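PDB 4V1S: alpha-1,6-mannanase from Bacteroides thetaiotaomicron, which belongs to glycoside hydrolase family 76 and probably hydrolyses internal alpha-1,6-mannosidic bonds in mannan backbones. Local coordinates for residues D325-D330 / V334-A339; K300-I305 / D321-M326; N115-H118 / I124-Y127. All coordinates share one frame; numbering follows the deposited sequence. Where two conformers were deposited one is given.

Contact 1 (D325-D330 / V334-A339); sequences DMYDTD and VWLTKA
The indole of W335 meets segment 325-330 in two ways, with M326 over one face and D330 at the edge. M326 CB stands 3.4 Å from the centroid of the five-membered ring of W335 and almost on its normal, a CH-pi contact. At the pyrrole edge, W335 NE1 donates to D330 OD2 at 2.9 Å, with an N-H...O angle of 165°. The acceptor lies in the indole plane and uses its syn lone pair, and the carboxylate is turned 23° from the ring. A chi1 of 71° sets CG of D330 between its backbone N and carbonyl carbon, which directs the acid across the gap.

L336 is laid over the phenol of Y327: L336 CD1 lies 3.6 Å from the ring centroid of Y327, while L336 CD2 reaches Y327 CB at 3.6 Å. The axes of the short segments run nearly antiparallel, approaching to 8.7 Å, as arms of an alpha-helical hairpin. Y390 and L394 of helix 374-394 pack against both Y327 and L336. Because the other oxygen, D330 OD1, accepts from N332 N, one carboxylate ties turn to indole, and the straight in-plane bond together with M326 should keep that ring from rotating.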
loop_
_atom_site.group_PDB
_atom_site.type_symbol
_atom_site.label_atom_id
_atom_site.label_comp_id
_atom_site.label_asym_id
_atom_site.label_seq_id
_atom_site.Cartn_x
_atom_site.Cartn_y
_atom_site.Cartn_z
ATOM N N ASP A 325 12.934 0.635 0.945
ATOM C CA ASP A 325 13.175 1.418 2.142
ATOM C C ASP A 325 14.482 1.011 2.808
ATOM O O ASP A 325 15.198 1.868 3.330
ATOM C CB ASP A 325 12.076 1.259 3.186
ATOM C CG ASP A 325 10.794 1.957 2.828
ATOM O OD1 ASP A 325 10.710 2.750 1.840
ATOM O OD2 ASP A 325 9.821 1.679 3.549
ATOM N N MET A 326 14.801 -0.284 2.799
ATOM C CA MET A 326 16.068 -0.747 3.359
ATOM C C MET A 326 17.256 -0.151 2.602
ATOM O O MET A 326 18.228 0.251 3.213
ATOM C CB MET A 326 16.171 -2.275 3.381
ATOM C CG MET A 326 15.428 -2.914 4.530
ATOM S SD MET A 326 16.039 -2.373 6.153
ATOM C CE MET A 326 15.160 -3.505 7.219
ATOM N N TYR A 327 17.147 -0.056 1.281
ATOM C CA TYR A 327 18.212 0.525 0.479
ATOM C C TYR A 327 18.340 1.989 0.856
ATOM O O TYR A 327 19.446 2.476 1.045
ATOM C CB TYR A 327 17.983 0.360 -1.033
ATOM C CG TYR A 327 18.979 1.145 -1.829
ATOM C CD1 TYR A 327 20.264 0.660 -2.024
ATOM C CD2 TYR A 327 18.680 2.456 -2.288
ATOM C CE1 TYR A 327 21.198 1.403 -2.725
ATOM C CE2 TYR A 327 19.620 3.218 -2.980
ATOM C CZ TYR A 327 20.880 2.679 -3.189
ATOM O OH TYR A 327 21.840 3.389 -3.868
ATOM N N ASP A 328 17.215 2.699 0.978
ATOM C CA ASP A 328 17.247 4.098 1.445
ATOM C C ASP A 328 17.946 4.238 2.821
ATOM O O ASP A 328 18.604 5.255 3.111
ATOM C CB ASP A 328 15.826 4.670 1.585
ATOM C CG ASP A 328 15.094 4.777 0.276
ATOM O OD1 ASP A 328 15.737 4.729 -0.791
ATOM O OD2 ASP A 328 13.836 4.916 0.328
ATOM N N THR A 329 17.802 3.214 3.657
ATOM C CA THR A 329 18.339 3.202 5.013
ATOM C C THR A 329 19.848 2.930 5.072
ATOM O O THR A 329 20.565 3.659 5.755
ATOM C CB THR A 329 17.581 2.174 5.887
ATOM O OG1 THR A 329 16.190 2.522 5.915
ATOM C CG2 THR A 329 18.104 2.137 7.326
ATOM N N ASP A 330 20.306 1.882 4.380
ATOM C CA ASP A 330 21.685 1.425 4.512
ATOM C C ASP A 330 22.537 1.462 3.232
ATOM O O ASP A 330 23.754 1.225 3.290
ATOM C CB ASP A 330 21.741 0.056 5.196
ATOM C CG ASP A 330 21.230 -1.083 4.336
ATOM O OD1 ASP A 330 21.053 -0.921 3.110
ATOM O OD2 ASP A 330 21.021 -2.172 4.914
ATOM N N VAL A 334 22.260 -4.932 -2.291
ATOM C CA VAL A 334 21.607 -6.245 -2.188
ATOM C C VAL A 334 20.078 -6.103 -2.141
ATOM O O VAL A 334 19.341 -6.928 -2.694
ATOM C CB VAL A 334 22.085 -7.054 -0.956
ATOM C CG1 VAL A 334 21.551 -6.481 0.360
ATOM C CG2 VAL A 334 21.637 -8.510 -1.079
ATOM N N TRP A 335 19.602 -5.064 -1.468
ATOM C CA TRP A 335 18.155 -4.853 -1.342
ATOM C C TRP A 335 17.534 -4.533 -2.707
ATOM O O TRP A 335 16.457 -4.995 -3.006
ATOM C CB TRP A 335 17.856 -3.706 -0.384
ATOM C CG TRP A 335 18.370 -3.908 1.003
ATOM C CD1 TRP A 335 19.265 -3.124 1.641
ATOM C CD2 TRP A 335 18.004 -4.947 1.925
ATOM N NE1 TRP A 335 19.515 -3.612 2.906
ATOM C CE2 TRP A 335 18.736 -4.722 3.112
ATOM C CE3 TRP A 335 17.129 -6.045 1.869
ATOM C CZ2 TRP A 335 18.607 -5.535 4.241
ATOM C CZ3 TRP A 335 17.008 -6.852 2.982
ATOM C CH2 TRP A 335 17.758 -6.604 4.150
ATOM N N LEU A 336 18.249 -3.788 -3.541
ATOM C CA LEU A 336 17.763 -3.486 -4.907
ATOM C C LEU A 336 17.850 -4.728 -5.781
ATOM O O LEU A 336 16.976 -4.978 -6.577
ATOM C CB LEU A 336 18.536 -2.336 -5.509
ATOM C CG LEU A 336 18.437 -1.053 -4.712
ATOM C CD1 LEU A 336 19.114 0.042 -5.492
ATOM C CD2 LEU A 336 16.978 -0.740 -4.359
ATOM N N THR A 337 18.882 -5.538 -5.599
ATOM C CA THR A 337 18.949 -6.789 -6.306
ATOM C C THR A 337 17.713 -7.644 -6.108
ATOM O O THR A 337 17.186 -8.225 -7.061
ATOM C CB THR A 337 20.221 -7.575 -5.915
ATOM O OG1 THR A 337 21.363 -6.795 -6.274
ATOM C CG2 THR A 337 20.285 -8.906 -6.634
ATOM N N LYS A 338 17.266 -7.739 -4.869
ATOM C CA LYS A 338 16.078 -8.494 -4.557
ATOM C C LYS A 338 14.873 -7.842 -5.258
ATOM O O LYS A 338 14.076 -8.512 -5.890
ATOM C CB LYS A 338 15.889 -8.544 -3.025
ATOM C CG LYS A 338 16.955 -9.379 -2.308
ATOM C CD LYS A 338 16.831 -9.337 -0.789
ATOM C CE LYS A 338 17.813 -10.287 -0.140
ATOM N NZ LYS A 338 17.777 -10.124 1.327
ATOM N N ALA A 339 14.738 -6.532 -5.117
ATOM C CA ALA A 339 13.579 -5.849 -5.651
ATOM C C ALA A 339 13.497 -6.033 -7.171
ATOM O O ALA A 339 12.452 -6.370 -7.715
ATOM C CB ALA A 339 13.614 -4.387 -5.257
#

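Contact 2 (K300-I305 / D321-M326)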
loop_
_atom_site.group_PDB
_atom_site.type_symbol
_atom_site.label_atom_id
_atom_site.label_comp_id
_atom_site.label_asym_id
_atom_site.label_seq_id
_atom_site.Cartn_x
_atom_site.Cartn_y
_atom_site.Cartn_z
ATOM N N LYS A 300 9.543 -16.745 4.481
ATOM C CA LYS A 300 8.211 -17.324 4.306
ATOM C C LYS A 300 7.699 -17.197 2.856
ATOM O O LYS A 300 7.142 -18.141 2.304
ATOM C CB LYS A 300 7.210 -16.692 5.257
ATOM C CG LYS A 300 5.814 -17.258 5.127
ATOM C CD LYS A 300 4.898 -16.811 6.253
ATOM C CE LYS A 300 3.488 -17.331 6.056
ATOM N NZ LYS A 300 3.377 -18.778 6.378
ATOM N N TRP A 301 7.880 -16.018 2.269
ATOM C CA TRP A 301 7.183 -15.652 1.042
ATOM C C TRP A 301 8.031 -15.495 -0.205
ATOM O O TRP A 301 7.475 -15.525 -1.296
ATOM C CB TRP A 301 6.362 -14.375 1.231
ATOM C CG TRP A 301 5.184 -14.508 2.173
ATOM C CD1 TRP A 301 4.052 -15.226 1.959
ATOM C CD2 TRP A 301 5.013 -13.860 3.456
ATOM N NE1 TRP A 301 3.178 -15.083 3.023
ATOM C CE2 TRP A 301 3.747 -14.257 3.955
ATOM C CE3 TRP A 301 5.805 -13.001 4.231
ATOM C CZ2 TRP A 301 3.263 -13.837 5.192
ATOM C CZ3 TRP A 301 5.318 -12.590 5.479
ATOM C CH2 TRP A 301 4.060 -13.012 5.938
ATOM N N TYR A 302 9.343 -15.349 -0.064
ATOM C CA TYR A 302 10.169 -15.019 -1.218
ATOM C C TYR A 302 11.005 -16.181 -1.682
ATOM O O TYR A 302 11.782 -16.724 -0.908
ATOM C CB TYR A 302 11.074 -13.846 -0.894
ATOM C CG TYR A 302 11.921 -13.354 -2.062
ATOM C CD1 TYR A 302 11.336 -13.070 -3.324
ATOM C CD2 TYR A 302 13.262 -13.149 -1.915
ATOM C CE1 TYR A 302 12.094 -12.580 -4.363
ATOM C CE2 TYR A 302 14.040 -12.618 -2.949
ATOM C CZ TYR A 302 13.471 -12.351 -4.171
ATOM O OH TYR A 302 14.236 -11.891 -5.245
ATOM N N ASN A 303 10.860 -16.548 -2.951
ATOM C CA ASN A 303 11.791 -17.500 -3.585
ATOM C C ASN A 303 12.855 -16.625 -4.245
ATOM O O ASN A 303 12.620 -16.029 -5.305
ATOM C CB ASN A 303 11.056 -18.360 -4.587
ATOM C CG ASN A 303 11.973 -19.288 -5.379
ATOM O OD1 ASN A 303 13.164 -19.055 -5.511
ATOM N ND2 ASN A 303 11.389 -20.350 -5.926
ATOM N N SER A 304 14.042 -16.566 -3.647
ATOM C CA SER A 304 15.086 -15.689 -4.152
ATOM C C SER A 304 15.742 -16.202 -5.438
ATOM O O SER A 304 16.490 -15.477 -6.117
ATOM C CB SER A 304 16.133 -15.462 -3.093
ATOM O OG SER A 304 17.016 -16.525 -3.002
ATOM N N ILE A 305 15.472 -17.449 -5.760
ATOM C CA ILE A 305 16.106 -18.063 -6.898
ATOM C C ILE A 305 15.397 -17.557 -8.153
ATOM O O ILE A 305 16.039 -17.040 -9.080
ATOM C CB ILE A 305 16.070 -19.606 -6.834
ATOM C CG1 ILE A 305 16.606 -20.142 -5.485
ATOM C CG2 ILE A 305 16.895 -20.174 -7.976
ATOM C CD1 ILE A 305 17.967 -19.616 -5.067
ATOM N N ASP A 321 8.472 -2.904 -1.443
ATOM C CA ASP A 321 8.640 -1.538 -0.944
ATOM C C ASP A 321 9.538 -1.507 0.314
ATOM O O ASP A 321 10.271 -0.530 0.513
ATOM C CB ASP A 321 7.276 -0.876 -0.612
ATOM C CG ASP A 321 6.709 -0.088 -1.772
ATOM O OD1 ASP A 321 7.488 0.187 -2.712
ATOM O OD2 ASP A 321 5.510 0.270 -1.719
ATOM N N SER A 322 9.482 -2.569 1.140
ATOM C CA SER A 322 10.365 -2.714 2.303
ATOM C C SER A 322 11.819 -2.786 1.864
ATOM O O SER A 322 12.690 -2.158 2.484
ATOM C CB SER A 322 9.954 -3.935 3.176
ATOM O OG SER A 322 8.639 -3.743 3.717
ATOM N N TRP A 323 12.089 -3.574 0.827
ATOM C CA TRP A 323 13.435 -3.627 0.265
ATOM C C TRP A 323 13.927 -2.236 -0.195
ATOM O O TRP A 323 15.080 -1.871 0.071
ATOM C CB TRP A 323 13.544 -4.651 -0.850
ATOM C CG TRP A 323 13.428 -6.011 -0.427
ATOM C CD1 TRP A 323 13.823 -6.562 0.773
ATOM C CD2 TRP A 323 12.915 -7.079 -1.215
ATOM N NE1 TRP A 323 13.580 -7.915 0.768
ATOM C CE2 TRP A 323 13.044 -8.270 -0.449
ATOM C CE3 TRP A 323 12.396 -7.153 -2.504
ATOM C CZ2 TRP A 323 12.596 -9.524 -0.918
ATOM C CZ3 TRP A 323 11.973 -8.412 -2.989
ATOM C CH2 TRP A 323 12.075 -9.570 -2.194
ATOM N N PHE A 324 13.092 -1.487 -0.917
ATOM C CA PHE A 324 13.469 -0.149 -1.325
ATOM C C PHE A 324 13.765 0.726 -0.109
ATOM O O PHE A 324 14.739 1.479 -0.125
ATOM C CB PHE A 324 12.387 0.470 -2.213
ATOM C CG PHE A 324 12.270 -0.152 -3.602
ATOM C CD1 PHE A 324 13.411 -0.299 -4.415
ATOM C CD2 PHE A 324 11.024 -0.537 -4.122
ATOM C CE1 PHE A 324 13.301 -0.815 -5.699
ATOM C CE2 PHE A 324 10.906 -1.011 -5.416
ATOM C CZ PHE A 324 12.051 -1.183 -6.197
ATOM N N ASP A 325 12.934 0.635 0.945
ATOM C CA ASP A 325 13.175 1.418 2.142
ATOM C C ASP A 325 14.482 1.011 2.808
ATOM O O ASP A 325 15.198 1.868 3.330
ATOM C CB ASP A 325 12.076 1.259 3.186
ATOM C CG ASP A 325 10.794 1.957 2.828
ATOM O OD1 ASP A 325 10.710 2.750 1.840
ATOM O OD2 ASP A 325 9.821 1.679 3.549
ATOM N N MET A 326 14.801 -0.284 2.799
ATOM C CA MET A 326 16.068 -0.747 3.359
ATOM C C MET A 326 17.256 -0.151 2.602
ATOM O O MET A 326 18.228 0.251 3.213
ATOM C CB MET A 326 16.171 -2.275 3.381
ATOM C CG MET A 326 15.428 -2.914 4.530
ATOM S SD MET A 326 16.039 -2.373 6.153
ATOM C CE MET A 326 15.160 -3.505 7.219
#
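Just past the C-terminus of helix 284-301, Y302 presents the face of its phenol to the indole edge of W323, which projects from the middle of helix 313-330. The pair is T-shaped: the benzo edge of W323 points at the face of Y302, with ring centroids 4.7 Å apart and planes inclined at 63°. The corner atom does nearly all the touching. W323 CH2 sits over the centre of the Y302 ring, 3.7 Å from Y302 CZ, and the neighbouring W323 CZ2 comes to 3.8 Å from Y302 CD2. A chi1 of -176°, with CG trans to the amide nitrogen, extends the tyrosine toward helix 313-330 and bridges backbones whose closest CA atoms, those of Y302 and W323, are still 11.9 Å apart.

Helices 284-301 and 313-330 belong to the all-helical core of the enzyme, consistent with the (alpha/alpha)6 barrel of family 76, and here the loop leaving one of them is pinned to the side of the other. The opposite face of the Y302 ring is backed by S304 CA, where the chain doubles round through an Asx turn in which I305 N donates to N303 OD1 at 2.8 Å. Replacing Y302 by an alanine would probably deprive the W323 edge of its aromatic cover and open a gap between it and the turn. At its other end the indole is anchored by W323 NE1, which donates to E298 OE2 on helix 284-301; the other oxygen of that acid, E298 OE1, forms a salt bridge with K338 NZ.

Contact 3 (N115-H118 / I124-Y127); sequences NYWH and IAGY
W117 and Y127 face each other as a non-hydrogen-bonded antiparallel pair, and their rings form the main aromatic contact. The interaction is edge-to-face: W117 CE3 lies over the centre of the Y127 ring, 3.6 Å from Y127 CE2, with the six-membered rings 4.8 Å apart between centroids and their planes at 69°. With chi1 at 179°, the indole swings back across the neighbouring strand, where one of its faces lies over the backbone at G126. W117 CZ3 approaches G126 CA at 3.6 Å. Farther on, W117 CZ2 touches A125 CB at 3.4 Å. K167 of helix 162-177 adds a cation-pi contact to the indole and also packs on Y127.

The backbone bonding belongs to the next pair, H118 with G126, the hydrogen-bonded position of this two-stranded hairpin. H118 N donates to G126 O, and G126 N returns the bond to H118 O; both bonds measure 2.9 Å. Strands 117-121 and 124-127 form a beta hairpin joined by a short turn. Backbone hydrogen bonds also link Y116 with A128 and N115 with T132. CA-H...O contacts supplement the ladder: A125 CA approaches H118 O at 3.1 Å, and Y127 CA approaches Y116 O at 3.4 Å.

Polar side-chain ends are held by partners elsewhere in the chain. The side chain of H118 starts out on the face opposite W117 and Y127; its imidazole NE2 bonds K136 O and its ND1 accepts from N120 N, while Y116 reaches S79 O through its hydroxyl.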
loop_
_atom_site.group_PDB
_atom_site.type_symbol
_atom_site.label_atom_id
_atom_site.label_comp_id
_atom_site.label_asym_id
_atom_site.label_seq_id
_atom_site.Cartn_x
_atom_site.Cartn_y
_atom_site.Cartn_z
ATOM N N ASN A 115 -14.416 11.656 -5.677
ATOM C CA ASN A 115 -15.680 10.925 -5.840
ATOM C C ASN A 115 -15.928 9.985 -4.696
ATOM O O ASN A 115 -17.073 9.636 -4.444
ATOM C CB ASN A 115 -15.742 10.161 -7.128
ATOM C CG ASN A 115 -15.762 11.075 -8.334
ATOM O OD1 ASN A 115 -16.483 12.068 -8.368
ATOM N ND2 ASN A 115 -14.981 10.727 -9.342
ATOM N N TYR A 116 -14.860 9.519 -4.053
ATOM C CA TYR A 116 -14.953 8.611 -2.906
ATOM C C TYR A 116 -14.940 9.315 -1.544
ATOM O O TYR A 116 -15.052 8.656 -0.501
ATOM C CB TYR A 116 -13.801 7.607 -2.954
ATOM C CG TYR A 116 -13.781 6.682 -4.168
ATOM C CD1 TYR A 116 -13.380 7.129 -5.413
ATOM C CD2 TYR A 116 -14.176 5.365 -4.070
ATOM C CE1 TYR A 116 -13.324 6.295 -6.499
ATOM C CE2 TYR A 116 -14.100 4.515 -5.161
ATOM C CZ TYR A 116 -13.741 4.990 -6.380
ATOM O OH TYR A 116 -13.723 4.137 -7.457
ATOM N N TRP A 117 -14.725 10.637 -1.538
ATOM C CA TRP A 117 -14.622 11.372 -0.271
ATOM C C TRP A 117 -15.988 11.720 0.262
ATOM O O TRP A 117 -16.812 12.313 -0.449
ATOM C CB TRP A 117 -13.844 12.647 -0.500
ATOM C CG TRP A 117 -13.675 13.529 0.701
ATOM C CD1 TRP A 117 -14.324 14.684 0.956
ATOM C CD2 TRP A 117 -12.790 13.304 1.803
ATOM N NE1 TRP A 117 -13.871 15.238 2.116
ATOM C CE2 TRP A 117 -12.948 14.400 2.678
ATOM C CE3 TRP A 117 -11.885 12.271 2.150
ATOM C CZ2 TRP A 117 -12.196 14.552 3.831
ATOM C CZ3 TRP A 117 -11.170 12.419 3.305
ATOM C CH2 TRP A 117 -11.347 13.552 4.153
ATOM N N HIS A 118 -16.192 11.416 1.541
ATOM C CA HIS A 118 -17.379 11.852 2.242
ATOM C C HIS A 118 -17.024 12.963 3.213
ATOM O O HIS A 118 -16.247 12.744 4.105
ATOM C CB HIS A 118 -18.064 10.699 2.977
ATOM C CG HIS A 118 -19.517 10.934 3.227
ATOM N ND1 HIS A 118 -19.985 11.960 4.024
ATOM C CD2 HIS A 118 -20.616 10.287 2.772
ATOM C CE1 HIS A 118 -21.301 11.940 4.040
ATOM N NE2 HIS A 118 -21.709 10.921 3.307
ATOM N N ILE A 124 -17.806 12.982 10.950
ATOM C CA ILE A 124 -16.434 12.926 10.529
ATOM C C ILE A 124 -16.326 12.619 9.026
ATOM O O ILE A 124 -17.103 11.851 8.452
ATOM C CB ILE A 124 -15.575 11.934 11.367
ATOM C CG1 ILE A 124 -14.070 12.225 11.116
ATOM C CG2 ILE A 124 -16.021 10.494 11.116
ATOM C CD1 ILE A 124 -13.126 11.439 12.018
ATOM N N ALA A 125 -15.384 13.299 8.402
ATOM C CA ALA A 125 -15.053 13.116 6.986
ATOM C C ALA A 125 -14.094 11.946 6.791
ATOM O O ALA A 125 -13.280 11.649 7.668
ATOM C CB ALA A 125 -14.386 14.390 6.465
ATOM N N GLY A 126 -14.159 11.322 5.620
ATOM C CA GLY A 126 -13.245 10.274 5.316
ATOM C C GLY A 126 -13.623 9.634 3.993
ATOM O O GLY A 126 -14.744 9.799 3.494
ATOM N N TYR A 127 -12.675 8.912 3.403
ATOM C CA TYR A 127 -12.949 8.206 2.158
ATOM C C TYR A 127 -13.808 6.940 2.400
ATOM O O TYR A 127 -13.651 6.276 3.398
ATOM C CB TYR A 127 -11.648 7.772 1.476
ATOM C CG TYR A 127 -10.857 8.905 0.851
ATOM C CD1 TYR A 127 -11.234 9.463 -0.374
ATOM C CD2 TYR A 127 -9.754 9.449 1.497
ATOM C CE1 TYR A 127 -10.546 10.560 -0.916
ATOM C CE2 TYR A 127 -9.041 10.507 0.937
ATOM C CZ TYR A 127 -9.440 11.062 -0.278
ATOM O OH TYR A 127 -8.722 12.117 -0.807
#

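In the fold
Contact 3 comes first along the chain, in the hairpin of strands 117-121 and 124-127, and lies on the other side of the chain's centre from contacts 1 and 2, whose centres are 35 and 34 Å from its own. Contact 2 follows, and contact 1 comes last, beginning on the stretch where contact 2 ends. Contacts 1 and 2 are neighbours, with centres 9 Å apart; they share D325 and M326 on helix 313-330, which meets the loop after helix 284-301 in contact 2 and helix 334-350 in contact 1. The two also touch, W335 CB lying 3.4 Å from W323 O. Three consecutive helices are thereby joined on one side of the helical domain.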